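PDB 3GGN: uncharacterized protein DR_A0006 from Deinococcus radiodurans R1, which is of unknown function but carries a START-like domain of the polyketide cyclase and lipid transport family, and so probably binds a hydrophobic ligand. Local coordinates for residues Y20-D25 and M138-E143. Numbering follows the deposited sequence.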
loop_
_atom_site.group_PDB
_atom_site.type_symbol
_atom_site.label_atom_id
_atom_site.label_comp_id
_atom_site.label_asym_id
_atom_site.label_seq_id
_atom_site.Cartn_x
_atom_site.Cartn_y
_atom_site.Cartn_z
ATOM N N TYR B 20 12.436 -11.123 1.864
ATOM C CA TYR B 20 13.231 -11.131 0.644
ATOM C C TYR B 20 12.332 -11.520 -0.524
ATOM O O TYR B 20 12.440 -10.962 -1.615
ATOM C CB TYR B 20 14.371 -12.146 0.764
ATOM C CG TYR B 20 14.935 -12.602 -0.567
ATOM C CD1 TYR B 20 16.017 -11.944 -1.163
ATOM C CD2 TYR B 20 14.371 -13.683 -1.241
ATOM C CE1 TYR B 20 16.520 -12.360 -2.402
ATOM C CE2 TYR B 20 14.861 -14.098 -2.466
ATOM C CZ TYR B 20 15.934 -13.439 -3.044
ATOM O OH TYR B 20 16.424 -13.885 -4.256
ATOM N N ALA B 21 11.439 -12.474 -0.274
ATOM C CA ALA B 21 10.516 -12.978 -1.293
ATOM C C ALA B 21 9.653 -11.888 -1.915
ATOM O O ALA B 21 9.409 -11.895 -3.125
ATOM C CB ALA B 21 9.633 -14.062 -0.695
ATOM N N VAL B 22 9.185 -10.955 -1.094
ATOM C CA VAL B 22 8.354 -9.869 -1.604
ATOM C C VAL B 22 9.197 -8.978 -2.507
ATOM O O VAL B 22 8.843 -8.741 -3.664
ATOM C CB VAL B 22 7.760 -9.013 -0.453
ATOM C CG1 VAL B 22 6.938 -7.861 -1.023
ATOM C CG2 VAL B 22 6.888 -9.885 0.451
ATOM N N TRP B 23 10.327 -8.504 -1.984
ATOM C CA TRP B 23 11.217 -7.632 -2.749
ATOM C C TRP B 23 11.743 -8.242 -4.046
ATOM O O TRP B 23 11.921 -7.531 -5.033
ATOM C CB TRP B 23 12.403 -7.191 -1.889
ATOM C CG TRP B 23 12.020 -6.196 -0.851
ATOM C CD1 TRP B 23 11.376 -6.443 0.322
ATOM C CD2 TRP B 23 12.184 -4.777 -0.931
ATOM N NE1 TRP B 23 11.117 -5.264 0.980
ATOM C CE2 TRP B 23 11.604 -4.225 0.233
ATOM C CE3 TRP B 23 12.759 -3.917 -1.877
ATOM C CZ2 TRP B 23 11.582 -2.846 0.481
ATOM C CZ3 TRP B 23 12.737 -2.545 -1.634
ATOM C CH2 TRP B 23 12.151 -2.025 -0.461
ATOM N N ARG B 24 11.988 -9.549 -4.047
ATOM C CA ARG B 24 12.510 -10.227 -5.233
ATOM C C ARG B 24 11.519 -10.238 -6.398
ATOM O O ARG B 24 11.915 -10.425 -7.553
ATOM C CB ARG B 24 12.933 -11.668 -4.887
ATOM C CG ARG B 24 13.642 -12.401 -6.032
ATOM C CD ARG B 24 14.953 -11.702 -6.405
ATOM N NE ARG B 24 15.659 -12.314 -7.540
ATOM C CZ ARG B 24 15.289 -12.216 -8.814
ATOM N NH1 ARG B 24 14.202 -11.531 -9.154
ATOM N NH2 ARG B 24 16.028 -12.780 -9.765
ATOM N N ASP B 25 10.236 -10.059 -6.094
ATOM C CA ASP B 25 9.186 -10.019 -7.112
ATOM C C ASP B 25 9.262 -8.615 -7.712
ATOM O O ASP B 25 8.543 -7.705 -7.304
ATOM C CB ASP B 25 7.821 -10.283 -6.452
ATOM C CG ASP B 25 6.647 -9.901 -7.340
ATOM O OD1 ASP B 25 6.771 -9.994 -8.580
ATOM O OD2 ASP B 25 5.591 -9.516 -6.796
ATOM N N MET B 138 7.486 1.819 6.311
ATOM C CA MET B 138 6.605 1.659 7.464
ATOM C C MET B 138 5.333 0.904 7.062
ATOM O O MET B 138 4.847 0.044 7.802
ATOM C CB MET B 138 6.261 3.024 8.068
ATOM C CG MET B 138 7.435 3.686 8.772
ATOM S SD MET B 138 7.060 5.340 9.406
ATOM C CE MET B 138 6.669 4.966 11.114
ATOM N N ARG B 139 4.795 1.209 5.886
ATOM C CA ARG B 139 3.604 0.504 5.441
ATOM C C ARG B 139 3.939 -0.969 5.214
ATOM O O ARG B 139 3.160 -1.855 5.573
ATOM C CB ARG B 139 3.036 1.148 4.169
ATOM C CG ARG B 139 2.398 2.512 4.457
ATOM C CD ARG B 139 1.561 3.071 3.306
ATOM N NE ARG B 139 2.380 3.540 2.193
ATOM C CZ ARG B 139 2.732 2.784 1.161
ATOM N NH1 ARG B 139 2.323 1.523 1.098
ATOM N NH2 ARG B 139 3.502 3.282 0.203
ATOM N N PHE B 140 5.105 -1.224 4.631
ATOM C CA PHE B 140 5.566 -2.586 4.377
ATOM C C PHE B 140 5.670 -3.345 5.701
ATOM O O PHE B 140 5.332 -4.529 5.782
ATOM C CB PHE B 140 6.931 -2.548 3.676
ATOM C CG PHE B 140 7.556 -3.903 3.471
ATOM C CD1 PHE B 140 6.890 -4.894 2.755
ATOM C CD2 PHE B 140 8.833 -4.177 3.969
ATOM C CE1 PHE B 140 7.491 -6.144 2.533
ATOM C CE2 PHE B 140 9.437 -5.412 3.752
ATOM C CZ PHE B 140 8.759 -6.401 3.029
ATOM N N LYS B 141 6.138 -2.658 6.739
ATOM C CA LYS B 141 6.266 -3.261 8.061
ATOM C C LYS B 141 4.881 -3.618 8.611
ATOM O O LYS B 141 4.631 -4.748 9.014
ATOM C CB LYS B 141 6.954 -2.284 9.015
ATOM C CG LYS B 141 7.017 -2.760 10.459
ATOM C CD LYS B 141 7.714 -1.714 11.322
ATOM C CE LYS B 141 8.001 -2.246 12.716
ATOM N NZ LYS B 141 6.766 -2.700 13.388
ATOM N N ARG B 142 3.984 -2.638 8.621
ATOM C CA ARG B 142 2.627 -2.847 9.117
ATOM C C ARG B 142 1.912 -3.956 8.364
ATOM O O ARG B 142 1.277 -4.821 8.969
ATOM C CB ARG B 142 1.821 -1.552 8.994
ATOM C CG ARG B 142 0.329 -1.693 9.283
ATOM C CD ARG B 142 -0.371 -0.347 9.121
ATOM N NE ARG B 142 -1.820 -0.457 9.278
ATOM C CZ ARG B 142 -2.652 -0.806 8.304
ATOM N NH1 ARG B 142 -2.185 -1.070 7.087
ATOM N NH2 ARG B 142 -3.948 -0.923 8.558
ATOM N N GLU B 143 2.014 -3.926 7.040
ATOM C CA GLU B 143 1.360 -4.921 6.202
ATOM C C GLU B 143 1.858 -6.326 6.484
ATOM O O GLU B 143 1.064 -7.262 6.603
ATOM C CB GLU B 143 1.560 -4.569 4.727
ATOM C CG GLU B 143 0.727 -3.372 4.290
ATOM C CD GLU B 143 1.055 -2.899 2.888
ATOM O OE1 GLU B 143 1.174 -3.750 1.981
ATOM O OE2 GLU B 143 1.184 -1.671 2.696
#
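Trp-23 and Phe-140 form the aromatic part of this contact, an offset edge-to-face pair within an arrangement that illustrates how one ring on a helix can take an aromatic and an aliphatic partner from adjacent residues of another. The indole presents the edge of its five-membered ring to the face of the phenyl ring, with the planes at 86° and the two centroids 4.8 Å apart. Trp-23 NE1 leads the approach, 3.2 Å from Phe-140 CE2 and 3.3 Å from Phe-140 CZ. Its N-H points roughly at the phenyl ring, but the approach is oblique and displaced to the CE2-CZ side, while Trp-23 CD1 follows at 3.8 Å from Phe-140 CZ. With chi1 at 175°, Phe-140 carries its ring trans to the backbone N and reaches out toward the other helix; the closest CA atoms of the two segments, those of Val-22 and Phe-140, are 9.8 Å apart.

These helices, 16-24 and 130-146, belong to the helix-grip fold of the Bet v 1-like clan, in which a long C-terminal helix lies across a curved antiparallel sheet. Here helix 16-24, which follows the first strand, meets it through the Phe-140 side chain, and Leu-32 of helix 29-32 touches all three contacting residues. Phe-93 adds a second edge-to-face partner for Trp-23, and Ile-12 of strand 4-12 packs on Phe-140.

The aliphatic part is smaller. Val-22, one residue before the tryptophan, points its CB toward the long helix, and its CG1 methyl rests 4.0 Å from Phe-140 CE1. A chi1 of 178° sets CG1 anti to the backbone N and makes it, rather than CG2, the methyl nearest the ring.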